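Local coordinates for probable transcriptional regulator (Pseudomonas aeruginosa, PDB 2ESN), which probably regulates transcription as a LysR-type regulator, joining a DNA-binding helix-turn-helix domain to an effector-binding domain of the periplasmic-binding-protein type, at residues F103-T108 with I151-G156; T108-F113 with R254-A259; A182-P187 with L260-G265; H203-P208 with A230-T235; R218-S223 with A271-P276. All coordinates share one frame; numbering follows the deposited sequence.

Contact 1: residues F103-T108 with I151-G156; sequences FVFAAT and IDFALG
The rings of F105 and F153 lie side by side on one face of the sheet, pointing the same way from neighbouring parallel strands. Their planes are near parallel, at 26°, but slid apart with centroids 5.2 Å from each other, so the overlap is slight: CD1 of F153 sits above the rim of the F105 ring rather than over its centre. Both rings leave the backbone with CG anti to the carbonyl carbon, which keeps them in step. At the edge of the F105 ring, L155 CD2 lies 3.8 Å from F105 CD1, while F103 CD2 meets the edge of the F153 ring. M297 of helix 293-303 and L282 of strand 278-285 pack onto the same aromatic face. On the other face A106 CB and A154 CB meet at 3.9 Å.

Backbone bonds set this register. A106 N donates to F153 O at 3.0 Å, and L155 N returns the bond to A106 O, both in the plane of the acceptor carbonyl. V104 O takes F153 N almost along its C=O axis and, weakly, D152 N as well. At this end the carboxylate of D152 extends the pairing: OD2 receives V104 N at 2.9 Å through its anti lone pair, while OD1 is held by R101 and H294. The carboxylate is thus gripped at both oxygens, which probably favours its charged form. Adjacent parallel strands with a helix packed on their aromatic face, linked through a helix-containing connection, are characteristic of the alpha/beta lobes of the LysR effector-binding domain.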
# COMPACT_ATOMS: atom_id res chain seq x y z
N PHE C 103 -6.40 -6.65 22.94
CA PHE C 103 -5.27 -7.36 22.38
C PHE C 103 -5.59 -7.86 20.97
O PHE C 103 -6.67 -8.42 20.73
CB PHE C 103 -4.84 -8.50 23.30
CG PHE C 103 -4.31 -8.01 24.61
CD1 PHE C 103 -5.18 -7.67 25.66
CD2 PHE C 103 -2.95 -7.86 24.79
CE1 PHE C 103 -4.73 -7.17 26.86
CE2 PHE C 103 -2.45 -7.38 25.97
CZ PHE C 103 -3.33 -7.07 27.04
N VAL C 104 -4.66 -7.61 20.04
CA VAL C 104 -4.86 -7.95 18.61
C VAL C 104 -3.91 -9.08 18.27
O VAL C 104 -2.71 -8.97 18.50
CB VAL C 104 -4.66 -6.76 17.64
CG1 VAL C 104 -4.88 -7.18 16.12
CG2 VAL C 104 -5.56 -5.58 18.01
N PHE C 105 -4.47 -10.22 17.84
CA PHE C 105 -3.67 -11.37 17.51
C PHE C 105 -3.89 -11.69 16.03
O PHE C 105 -4.98 -11.52 15.52
CB PHE C 105 -4.11 -12.64 18.30
CG PHE C 105 -3.75 -12.65 19.77
CD1 PHE C 105 -2.80 -13.52 20.23
CD2 PHE C 105 -4.45 -11.86 20.68
CE1 PHE C 105 -2.48 -13.58 21.62
CE2 PHE C 105 -4.18 -11.95 22.09
CZ PHE C 105 -3.16 -12.80 22.53
N ALA C 106 -2.82 -12.15 15.38
CA ALA C 106 -2.81 -12.64 14.01
C ALA C 106 -2.95 -14.09 14.24
O ALA C 106 -2.28 -14.66 15.10
CB ALA C 106 -1.47 -12.41 13.36
N ALA C 107 -3.83 -14.73 13.48
CA ALA C 107 -4.24 -16.09 13.93
C ALA C 107 -4.77 -16.86 12.77
O ALA C 107 -4.96 -16.28 11.67
CB ALA C 107 -5.32 -15.98 15.00
N THR C 108 -4.99 -18.17 13.00
CA THR C 108 -5.75 -18.95 12.03
C THR C 108 -7.05 -19.48 12.69
O THR C 108 -7.23 -19.29 13.89
CB THR C 108 -4.91 -20.12 11.51
OG1 THR C 108 -4.53 -20.94 12.61
CG2 THR C 108 -3.67 -19.60 10.77
N ILE C 151 -0.46 -5.08 15.53
CA ILE C 151 -0.76 -6.41 16.03
C ILE C 151 0.16 -6.59 17.24
O ILE C 151 1.38 -6.38 17.15
CB ILE C 151 -0.43 -7.46 14.93
CG1 ILE C 151 -1.53 -7.54 13.88
CG2 ILE C 151 -0.19 -8.82 15.48
CD1 ILE C 151 -1.06 -8.21 12.53
N ASP C 152 -0.43 -6.99 18.36
CA ASP C 152 0.30 -7.28 19.59
C ASP C 152 1.05 -8.59 19.45
O ASP C 152 2.20 -8.67 19.81
CB ASP C 152 -0.68 -7.30 20.80
CG ASP C 152 -1.38 -5.94 21.03
OD1 ASP C 152 -0.72 -5.01 21.48
OD2 ASP C 152 -2.58 -5.77 20.76
N PHE C 153 0.39 -9.60 18.89
CA PHE C 153 0.93 -10.96 18.90
C PHE C 153 0.53 -11.75 17.64
O PHE C 153 -0.44 -11.43 17.00
CB PHE C 153 0.36 -11.75 20.09
CG PHE C 153 0.73 -11.24 21.44
CD1 PHE C 153 -0.18 -10.49 22.17
CD2 PHE C 153 1.95 -11.55 22.00
CE1 PHE C 153 0.14 -10.03 23.46
CE2 PHE C 153 2.32 -11.05 23.27
CZ PHE C 153 1.41 -10.32 24.01
N ALA C 154 1.25 -12.83 17.38
CA ALA C 154 0.89 -13.72 16.28
C ALA C 154 0.94 -15.12 16.82
O ALA C 154 1.68 -15.40 17.76
CB ALA C 154 1.82 -13.53 15.09
N LEU C 155 0.13 -16.00 16.24
CA LEU C 155 0.07 -17.39 16.70
C LEU C 155 0.44 -18.33 15.56
O LEU C 155 0.13 -18.03 14.41
CB LEU C 155 -1.38 -17.74 17.14
CG LEU C 155 -2.06 -16.85 18.19
CD1 LEU C 155 -3.51 -17.33 18.50
CD2 LEU C 155 -1.23 -16.88 19.50
N GLY C 156 1.08 -19.45 15.88
CA GLY C 156 1.38 -20.49 14.87
C GLY C 156 2.37 -21.47 15.46
O GLY C 156 2.57 -21.50 16.65

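Contact 2: residues T108-F113 with R254-A259; sequences TDYTAF and RHAARA
The first turns of helix 109-126 and helix 254-264 cross steeply, at 76°, with the axes of the two short segments 10.7 Å apart, a spacing bridged by aromatic side chains from the first and by H255 and two alanines, A256 and A259, on the second. Y110 and F113, one turn apart, both have CG anti to the backbone N, so their rings reach out toward the facing helix. F113 makes the larger share of the contact. Its CE2 comes to 3.4 Å from H255 CD2, and its CZ lies 3.6 Å from A259 CB, so the tip of the ring rests between H255, A256 and A259. The F113 and H255 rings meet obliquely, their planes at 53°, in neither a stack nor a T-shaped pair. Beside it, Y110 sets CE1 against A256 CB at 3.7 Å and carries its OH past H255 CB at 3.4 Å, crossing that side chain at about a right angle.

F241 of the second subunit packs edge-to-face with F113 and also touches A259, so the cluster continues across the subunit interface. The Y110 hydroxyl is hydrogen-bonded to the hydroxyl of Y278, and the ring of H255 packs edge-to-face with F174. No hydrogen bond joins the two segments: they are held by apolar and aromatic packing, with alanines on helix 254-264 admitting the rings closely and the buried tyrosine oxygen satisfied by a partner beyond them.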
# COMPACT_ATOMS: atom_id res chain seq x y z
N THR C 108 -4.99 -18.17 13.00
CA THR C 108 -5.75 -18.95 12.03
C THR C 108 -7.05 -19.48 12.69
O THR C 108 -7.23 -19.29 13.89
CB THR C 108 -4.91 -20.12 11.51
OG1 THR C 108 -4.53 -20.94 12.61
CG2 THR C 108 -3.67 -19.60 10.77
N ASP C 109 -7.92 -20.17 11.95
CA ASP C 109 -9.03 -20.84 12.60
C ASP C 109 -8.49 -21.87 13.61
O ASP C 109 -9.00 -21.97 14.70
CB ASP C 109 -10.04 -21.42 11.60
CG ASP C 109 -9.71 -22.83 11.19
OD1 ASP C 109 -8.51 -23.08 10.90
OD2 ASP C 109 -10.63 -23.67 11.22
N TYR C 110 -7.42 -22.58 13.30
CA TYR C 110 -6.94 -23.57 14.26
C TYR C 110 -6.44 -22.95 15.56
O TYR C 110 -6.77 -23.43 16.61
CB TYR C 110 -5.90 -24.55 13.67
CG TYR C 110 -5.42 -25.47 14.74
CD1 TYR C 110 -6.31 -26.25 15.42
CD2 TYR C 110 -4.08 -25.56 15.07
CE1 TYR C 110 -5.92 -27.11 16.44
CE2 TYR C 110 -3.67 -26.43 16.09
CZ TYR C 110 -4.62 -27.17 16.79
OH TYR C 110 -4.28 -28.01 17.86
N THR C 111 -5.65 -21.90 15.49
CA THR C 111 -5.04 -21.35 16.68
C THR C 111 -6.10 -20.54 17.47
O THR C 111 -6.06 -20.48 18.68
CB THR C 111 -3.75 -20.50 16.35
OG1 THR C 111 -4.05 -19.50 15.36
CG2 THR C 111 -2.56 -21.39 15.87
N ALA C 112 -7.04 -19.93 16.79
CA ALA C 112 -8.18 -19.31 17.50
C ALA C 112 -8.96 -20.38 18.30
O ALA C 112 -9.28 -20.20 19.48
CB ALA C 112 -9.10 -18.58 16.49
N PHE C 113 -9.22 -21.51 17.64
CA PHE C 113 -9.85 -22.62 18.30
C PHE C 113 -9.09 -23.14 19.49
O PHE C 113 -9.72 -23.49 20.53
CB PHE C 113 -10.12 -23.77 17.27
CG PHE C 113 -10.28 -25.14 17.92
CD1 PHE C 113 -11.50 -25.58 18.40
CD2 PHE C 113 -9.19 -25.98 18.05
CE1 PHE C 113 -11.61 -26.86 18.97
CE2 PHE C 113 -9.29 -27.21 18.64
CZ PHE C 113 -10.52 -27.68 19.08
N ARG C 254 -4.39 -33.23 16.08
CA ARG C 254 -5.18 -34.12 16.93
C ARG C 254 -6.16 -33.40 17.89
O ARG C 254 -7.34 -33.78 18.04
CB ARG C 254 -4.27 -35.12 17.65
CG ARG C 254 -5.07 -36.22 18.43
CD ARG C 254 -4.09 -37.04 19.29
NE ARG C 254 -4.75 -38.14 20.04
CZ ARG C 254 -5.20 -38.09 21.33
NH1 ARG C 254 -5.76 -39.17 21.88
NH2 ARG C 254 -5.16 -36.99 22.07
N HIS C 255 -5.72 -32.30 18.48
CA HIS C 255 -6.58 -31.55 19.36
C HIS C 255 -7.85 -31.17 18.63
O HIS C 255 -8.91 -31.25 19.20
CB HIS C 255 -5.85 -30.26 19.82
CG HIS C 255 -6.57 -29.49 20.90
ND1 HIS C 255 -6.88 -30.04 22.14
CD2 HIS C 255 -6.99 -28.21 20.95
CE1 HIS C 255 -7.46 -29.12 22.89
NE2 HIS C 255 -7.56 -28.01 22.18
N ALA C 256 -7.75 -30.72 17.35
CA ALA C 256 -8.96 -30.33 16.60
C ALA C 256 -9.82 -31.54 16.11
O ALA C 256 -11.08 -31.54 16.18
CB ALA C 256 -8.59 -29.39 15.43
N ALA C 257 -9.15 -32.56 15.60
CA ALA C 257 -9.83 -33.72 15.09
C ALA C 257 -10.60 -34.40 16.23
O ALA C 257 -11.76 -34.82 16.05
CB ALA C 257 -8.78 -34.71 14.45
N ARG C 258 -9.96 -34.53 17.40
CA ARG C 258 -10.71 -35.05 18.58
C ARG C 258 -11.94 -34.26 18.96
O ARG C 258 -12.94 -34.86 19.30
CB ARG C 258 -9.84 -35.13 19.81
CG ARG C 258 -8.78 -36.18 19.72
CD ARG C 258 -7.92 -36.19 20.99
NE ARG C 258 -8.24 -37.40 21.73
CZ ARG C 258 -9.24 -37.54 22.61
NH1 ARG C 258 -9.44 -38.72 23.19
NH2 ARG C 258 -10.04 -36.50 22.93
N ALA C 259 -11.88 -32.94 18.92
CA ALA C 259 -13.06 -32.09 19.20
C ALA C 259 -14.21 -32.25 18.19
O ALA C 259 -15.41 -32.02 18.48
CB ALA C 259 -12.62 -30.63 19.24

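Contact 3: residues A182-P187 with L260-G265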
# COMPACT_ATOMS: atom_id res chain seq x y z
N ALA C 182 -10.34 -39.83 8.62
CA ALA C 182 -11.23 -40.24 7.52
C ALA C 182 -12.62 -40.25 8.05
O ALA C 182 -12.79 -40.29 9.26
CB ALA C 182 -10.89 -41.63 7.07
N ARG C 183 -13.62 -40.24 7.16
CA ARG C 183 -14.97 -40.54 7.60
C ARG C 183 -14.94 -41.86 8.39
O ARG C 183 -14.08 -42.77 8.15
CB ARG C 183 -15.95 -40.60 6.43
CG ARG C 183 -15.69 -41.71 5.37
CD ARG C 183 -17.04 -42.20 4.90
NE ARG C 183 -17.76 -41.19 4.19
CZ ARG C 183 -18.98 -40.71 4.40
NH1 ARG C 183 -19.39 -39.78 3.56
NH2 ARG C 183 -19.76 -41.11 5.39
N ARG C 184 -15.83 -41.97 9.38
CA ARG C 184 -15.84 -43.11 10.27
C ARG C 184 -15.98 -44.44 9.51
O ARG C 184 -15.30 -45.41 9.82
CB ARG C 184 -17.02 -43.00 11.24
CG ARG C 184 -16.88 -44.09 12.35
CD ARG C 184 -17.82 -43.85 13.53
NE ARG C 184 -17.22 -42.80 14.36
CZ ARG C 184 -17.76 -41.62 14.66
NH1 ARG C 184 -19.01 -41.30 14.26
NH2 ARG C 184 -17.02 -40.78 15.39
N ASP C 185 -16.87 -44.47 8.55
CA ASP C 185 -17.00 -45.66 7.66
C ASP C 185 -16.44 -45.41 6.24
O ASP C 185 -17.18 -45.21 5.32
CB ASP C 185 -18.47 -46.04 7.54
CG ASP C 185 -19.06 -46.44 8.91
OD1 ASP C 185 -18.38 -47.01 9.78
OD2 ASP C 185 -20.20 -46.11 9.12
N HIS C 186 -15.12 -45.41 6.11
CA HIS C 186 -14.50 -45.11 4.82
C HIS C 186 -14.53 -46.44 4.03
O HIS C 186 -14.22 -47.49 4.60
CB HIS C 186 -13.06 -44.67 5.08
CG HIS C 186 -12.33 -44.20 3.85
ND1 HIS C 186 -11.85 -45.07 2.88
CD2 HIS C 186 -11.99 -42.96 3.45
CE1 HIS C 186 -11.30 -44.36 1.90
NE2 HIS C 186 -11.34 -43.08 2.24
N PRO C 187 -14.86 -46.41 2.71
CA PRO C 187 -15.03 -47.72 2.03
C PRO C 187 -13.78 -48.59 2.00
O PRO C 187 -13.93 -49.80 1.82
CB PRO C 187 -15.55 -47.37 0.62
CG PRO C 187 -15.14 -45.90 0.38
CD PRO C 187 -15.10 -45.27 1.81
N LEU C 260 -13.88 -32.62 16.96
CA LEU C 260 -14.93 -32.76 15.99
C LEU C 260 -15.26 -34.21 15.61
O LEU C 260 -16.08 -34.40 14.74
CB LEU C 260 -14.61 -31.90 14.73
CG LEU C 260 -14.79 -30.38 14.92
CD1 LEU C 260 -14.64 -29.63 13.56
CD2 LEU C 260 -16.18 -30.08 15.56
N ALA C 261 -14.61 -35.20 16.22
CA ALA C 261 -14.73 -36.61 15.78
C ALA C 261 -16.20 -37.03 15.71
O ALA C 261 -16.69 -37.62 14.70
CB ALA C 261 -13.91 -37.53 16.70
N GLU C 262 -16.95 -36.67 16.73
CA GLU C 262 -18.39 -37.03 16.72
C GLU C 262 -19.24 -36.16 15.85
O GLU C 262 -20.06 -36.66 15.09
CB GLU C 262 -18.95 -36.99 18.16
CG GLU C 262 -18.81 -38.30 18.86
CD GLU C 262 -19.84 -39.31 18.33
OE1 GLU C 262 -20.91 -38.90 17.78
OE2 GLU C 262 -19.57 -40.53 18.48
N ALA C 263 -19.10 -34.86 16.01
CA ALA C 263 -19.84 -33.89 15.18
C ALA C 263 -19.72 -34.17 13.68
O ALA C 263 -20.72 -33.99 12.94
CB ALA C 263 -19.35 -32.50 15.45
N ALA C 264 -18.50 -34.51 13.19
CA ALA C 264 -18.33 -34.68 11.73
C ALA C 264 -18.35 -36.17 11.32
O ALA C 264 -18.22 -36.47 10.13
CB ALA C 264 -17.07 -34.02 11.24
N GLY C 265 -18.48 -37.08 12.28
CA GLY C 265 -18.47 -38.55 11.97
C GLY C 265 -17.07 -39.03 11.53
O GLY C 265 -16.91 -39.50 10.39
O HOH W 1 -20.91 -39.21 14.66
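R184 leaves the end of strand 168-183 with CG anti to the backbone N, chi1 -170°, and its side chain runs out along the terminus of helix 254-264. R184 CB passes 3.6 Å from G265 O, the same oxygen that receives R184 N at 2.9 Å from above the carbonyl plane. The chain then bends at chi3 (-78°), which swings the guanidinium back over G265, whose carbonyl carbon lies over one face of the group, toward its rim. NH1 packs 3.6 Å from G265 CA and donates, at the in-plane edge, to a water 2.9 Å away. That water in turn donates to both E262 O and E262 OE1. NH2 makes a weak bond to A261 O at 3.3 Å. E262 OE2 also stands near, 4.0 Å from R184 NH2 but well out of the guanidinium plane, so any influence is probably electrostatic only, beyond salt-bridge distance. The positive guanidinium beside the carbonyls of this loosely bonded last turn would probably be favourable. With positive phi and two bonds back into the last turn, G265 closes the helix in a Schellman motif, which the strand end and its arginine clasp at the surface.

Contact 4: residues H203-P208 with A230-T235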
# COMPACT_ATOMS: atom_id res chain seq x y z
N HIS C 203 -6.94 -36.27 -1.02
CA HIS C 203 -6.60 -35.65 0.23
C HIS C 203 -7.15 -34.24 0.33
O HIS C 203 -7.21 -33.51 -0.68
CB HIS C 203 -5.09 -35.64 0.44
CG HIS C 203 -4.51 -36.98 0.68
ND1 HIS C 203 -4.25 -37.46 1.94
CD2 HIS C 203 -4.16 -37.97 -0.18
CE1 HIS C 203 -3.75 -38.68 1.85
NE2 HIS C 203 -3.68 -39.01 0.58
N ALA C 204 -7.58 -33.87 1.55
CA ALA C 204 -7.97 -32.49 1.82
C ALA C 204 -6.76 -31.86 2.49
O ALA C 204 -6.13 -32.49 3.30
CB ALA C 204 -9.17 -32.41 2.75
N VAL C 205 -6.42 -30.62 2.16
CA VAL C 205 -5.18 -30.05 2.69
C VAL C 205 -5.44 -28.65 3.19
O VAL C 205 -6.17 -27.88 2.56
CB VAL C 205 -4.07 -30.04 1.56
CG1 VAL C 205 -2.86 -29.29 2.00
CG2 VAL C 205 -3.69 -31.50 1.21
N VAL C 206 -4.92 -28.34 4.36
CA VAL C 206 -5.15 -27.07 5.01
C VAL C 206 -3.96 -26.12 4.72
O VAL C 206 -2.85 -26.42 5.06
CB VAL C 206 -5.36 -27.27 6.52
CG1 VAL C 206 -5.50 -25.91 7.24
CG2 VAL C 206 -6.62 -28.11 6.79
N THR C 207 -4.23 -24.99 4.09
CA THR C 207 -3.23 -24.02 3.68
C THR C 207 -3.69 -22.66 4.24
O THR C 207 -4.35 -21.92 3.54
CB THR C 207 -3.18 -23.94 2.15
OG1 THR C 207 -4.50 -23.82 1.64
CG2 THR C 207 -2.64 -25.20 1.59
N PRO C 208 -3.36 -22.36 5.49
CA PRO C 208 -3.95 -21.24 6.23
C PRO C 208 -3.51 -19.89 5.66
O PRO C 208 -4.22 -18.92 5.81
CB PRO C 208 -3.38 -21.38 7.63
CG PRO C 208 -2.79 -22.75 7.71
CD PRO C 208 -2.35 -23.07 6.31
N ALA C 230 -7.37 -33.22 -3.56
CA ALA C 230 -8.66 -32.81 -4.11
C ALA C 230 -9.06 -31.38 -3.72
O ALA C 230 -9.66 -30.68 -4.52
CB ALA C 230 -9.73 -33.78 -3.65
N VAL C 231 -8.80 -30.96 -2.48
CA VAL C 231 -9.21 -29.64 -1.98
C VAL C 231 -8.11 -29.05 -1.11
O VAL C 231 -7.58 -29.76 -0.25
CB VAL C 231 -10.54 -29.76 -1.11
CG1 VAL C 231 -11.05 -28.37 -0.67
CG2 VAL C 231 -11.66 -30.50 -1.86
N GLN C 232 -7.83 -27.75 -1.28
CA GLN C 232 -7.04 -26.98 -0.33
C GLN C 232 -7.97 -25.95 0.26
O GLN C 232 -8.81 -25.38 -0.46
CB GLN C 232 -5.88 -26.25 -1.02
CG GLN C 232 -4.76 -27.20 -1.44
CD GLN C 232 -3.71 -26.56 -2.40
OE1 GLN C 232 -2.52 -26.95 -2.39
NE2 GLN C 232 -4.15 -25.67 -3.26
N LEU C 233 -7.85 -25.69 1.56
CA LEU C 233 -8.69 -24.64 2.20
C LEU C 233 -7.93 -24.20 3.42
O LEU C 233 -7.04 -24.90 3.87
CB LEU C 233 -10.11 -25.14 2.60
CG LEU C 233 -10.30 -26.27 3.64
CD1 LEU C 233 -11.81 -26.42 4.03
CD2 LEU C 233 -9.73 -27.62 3.14
N PRO C 234 -8.20 -22.99 3.88
CA PRO C 234 -7.42 -22.41 4.96
C PRO C 234 -7.90 -22.82 6.36
O PRO C 234 -7.20 -22.55 7.36
CB PRO C 234 -7.63 -20.88 4.74
CG PRO C 234 -8.60 -20.74 3.60
CD PRO C 234 -9.20 -22.04 3.33
N THR C 235 -9.07 -23.46 6.45
CA THR C 235 -9.76 -23.79 7.72
C THR C 235 -9.64 -25.30 8.02
O THR C 235 -10.24 -26.09 7.28
CB THR C 235 -11.30 -23.79 7.53
OG1 THR C 235 -11.75 -23.00 6.43
CG2 THR C 235 -12.08 -23.65 8.74
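V206 lies over the end of the neighbouring strand, its CG1, anti to the backbone N, 3.8 Å from P234 O. L233, the residue before P234 and the partner of V206 in the pairing, holds CG in the crowded position between backbone N and carbonyl carbon, chi1 63°, which turns CD2 back against V205 O at 3.6 Å. On the V205/Q232 face V205 CB meets Q232 CG. Past the strand end T207 OG1 lies 3.9 Å from Q232 CB, and P234 CB packs on T207 O at 3.6 Å. The parallel register is set by alternating bonds. V205 N gives to V231 O at 2.8 Å and V205 O takes L233 N, both nearly along the C=O axis. A230 N donates to H203 O at the start; T207 N reaches L233 O at 2.8 Å from above the carbonyl plane, where the strands give way to prolines.

Helix 215-221 connects the two strands in a beta-alpha-beta unit, and V231 and Q232 also pair with a parallel strand of the second subunit, carrying the sheet across the interface. The two strands are thus joined chiefly by main-chain bonds, reinforced by CA-H...O contacts such as Q232 CA to V205 O at 3.1 Å, while the side chains chiefly rest against carbonyl oxygens of the partner strand.

Contact 5: residues R218-S223 with A271-P276; sequences RLLARS and APFDIP
Two leucines in succession on helix 215-221 are turned differently: L219 has CG anti to the backbone N, chi1 -179°, whereas L220 has CG anti to the carbonyl carbon, chi1 -82°. Opposite them F273 takes the crowded position between its backbone N and carbonyl carbon, chi1 47°, which presents the flat of its ring to the helix. The result is a near-ideal CH-pi contact. L220 CD2 stands over the centre of the F273 ring, 3.7 Å from the centroid, and the ring carbons surround it at nearly equal distances, as F273 CE1 at 3.8 Å illustrates. L219 meets the same ring obliquely through CD2, 4.0 Å from F273 CD1.

Its other branch reaches along the loop. L219 CD1 is 3.5 Å from I275 CG2 and 3.6 Å from D274 O, with I275 CG1 and CB close behind, and it also brushes P276 CD at 4.3 Å. The two side chains of L219 and I275 cross at about a right angle, so the methyl lies across the isoleucine branches. The isoleucine has CG2 anti to its backbone N, which brings this branch to the methyl.

No hydrogen bond spans the two segments. I216 of the same helix also touches F273 and I275, and Y198 of helix 195-199 packs edge-to-face with the F273 ring, extending the apolar cluster near the surface. The arrangement is loop-on-helix packing: the connection between strands 266-269 and 278-285 lies against the helix of a beta-alpha-beta unit in the LysR effector-binding domain.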
# COMPACT_ATOMS: atom_id res chain seq x y z
N ARG C 218 5.25 -30.71 2.04
CA ARG C 218 6.65 -30.38 2.33
C ARG C 218 7.33 -31.60 2.98
O ARG C 218 8.24 -32.17 2.38
CB ARG C 218 6.70 -29.14 3.23
CG ARG C 218 7.10 -27.80 2.52
CD ARG C 218 6.66 -26.51 3.30
NE ARG C 218 5.38 -26.10 2.74
CZ ARG C 218 4.24 -25.82 3.39
NH1 ARG C 218 4.16 -25.78 4.72
NH2 ARG C 218 3.19 -25.50 2.64
N LEU C 219 6.85 -32.01 4.16
CA LEU C 219 7.33 -33.22 4.84
C LEU C 219 7.41 -34.50 3.98
O LEU C 219 8.40 -35.25 4.08
CB LEU C 219 6.51 -33.50 6.13
CG LEU C 219 6.75 -34.70 7.09
CD1 LEU C 219 5.69 -34.78 8.14
CD2 LEU C 219 6.67 -36.00 6.39
N LEU C 220 6.37 -34.79 3.18
CA LEU C 220 6.28 -36.07 2.45
C LEU C 220 7.27 -36.07 1.30
O LEU C 220 7.86 -37.10 0.97
CB LEU C 220 4.88 -36.31 1.88
CG LEU C 220 3.78 -36.89 2.78
CD1 LEU C 220 2.45 -36.87 2.04
CD2 LEU C 220 4.16 -38.30 3.18
N ALA C 221 7.43 -34.90 0.67
CA ALA C 221 8.31 -34.76 -0.51
C ALA C 221 9.77 -35.11 -0.12
O ALA C 221 10.51 -35.70 -0.92
CB ALA C 221 8.17 -33.35 -1.14
N ARG C 222 10.14 -34.79 1.13
CA ARG C 222 11.44 -35.14 1.71
C ARG C 222 11.71 -36.62 1.90
O ARG C 222 12.72 -37.00 2.51
CB ARG C 222 11.61 -34.49 3.07
CG ARG C 222 12.26 -33.14 3.00
CD ARG C 222 12.55 -32.59 4.38
NE ARG C 222 11.44 -31.75 4.81
CZ ARG C 222 10.67 -32.01 5.87
NH1 ARG C 222 10.91 -33.09 6.61
NH2 ARG C 222 9.67 -31.17 6.19
N SER C 223 10.79 -37.46 1.42
CA SER C 223 10.99 -38.90 1.44
C SER C 223 10.60 -39.37 0.07
O SER C 223 10.39 -40.56 -0.13
CB SER C 223 10.13 -39.59 2.52
OG SER C 223 10.47 -39.14 3.83
N ALA C 271 -0.55 -41.54 11.77
CA ALA C 271 -0.03 -41.42 10.43
C ALA C 271 0.87 -42.62 10.13
O ALA C 271 1.67 -43.00 10.99
CB ALA C 271 0.76 -40.13 10.29
N PRO C 272 0.81 -43.16 8.91
CA PRO C 272 1.73 -44.18 8.48
C PRO C 272 3.15 -43.68 8.05
O PRO C 272 3.82 -44.36 7.26
CB PRO C 272 1.00 -44.77 7.28
CG PRO C 272 0.35 -43.62 6.66
CD PRO C 272 -0.15 -42.83 7.82
N PHE C 273 3.58 -42.52 8.54
CA PHE C 273 4.93 -42.00 8.30
C PHE C 273 5.23 -41.09 9.48
O PHE C 273 4.35 -40.79 10.31
CB PHE C 273 5.01 -41.24 6.95
CG PHE C 273 3.90 -40.28 6.72
CD1 PHE C 273 4.06 -38.92 7.00
CD2 PHE C 273 2.69 -40.70 6.18
CE1 PHE C 273 3.01 -38.00 6.79
CE2 PHE C 273 1.62 -39.77 5.96
CZ PHE C 273 1.78 -38.44 6.28
N ASP C 274 6.48 -40.64 9.58
CA ASP C 274 6.93 -39.88 10.75
C ASP C 274 6.55 -38.43 10.55
O ASP C 274 6.90 -37.86 9.53
CB ASP C 274 8.48 -39.97 10.93
CG ASP C 274 8.98 -41.40 11.16
OD1 ASP C 274 8.22 -42.23 11.74
OD2 ASP C 274 10.16 -41.69 10.75
N ILE C 275 5.88 -37.84 11.54
CA ILE C 275 5.65 -36.38 11.56
C ILE C 275 6.09 -35.86 12.89
O ILE C 275 5.64 -36.35 13.91
CB ILE C 275 4.13 -36.02 11.39
CG1 ILE C 275 3.49 -36.78 10.21
CG2 ILE C 275 3.97 -34.52 11.19
CD1 ILE C 275 1.86 -36.83 10.25
N PRO C 276 7.03 -34.88 12.92
CA PRO C 276 7.29 -34.22 14.22
C PRO C 276 6.04 -33.65 14.93
O PRO C 276 5.14 -33.15 14.25
CB PRO C 276 8.24 -33.06 13.86
CG PRO C 276 8.62 -33.20 12.39
CD PRO C 276 7.93 -34.43 11.83

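All five contacts lie in the effector-binding domain of the LysR type. Contacts 1, 3 and 4 reach one mixed sheet; the centres of contacts 1 and 4 are about 21 Å apart, and T108 of contact 1 touches P208 of contact 4. Contacts 1 and 2 share T108, where strand 102-107 passes into helix 109-126. Contacts 2 and 3 both use helix 254-264, with centres about 16 Å apart. Along the chain contact 1 closes before contacts 3, 4 and 5 open, and contact 4 falls within the span of contact 3. The helix of contact 5 links the strands of contact 4. Contacts 2 to 5 all touch the second subunit, so this domain also takes part in packing within the four-chain assembly.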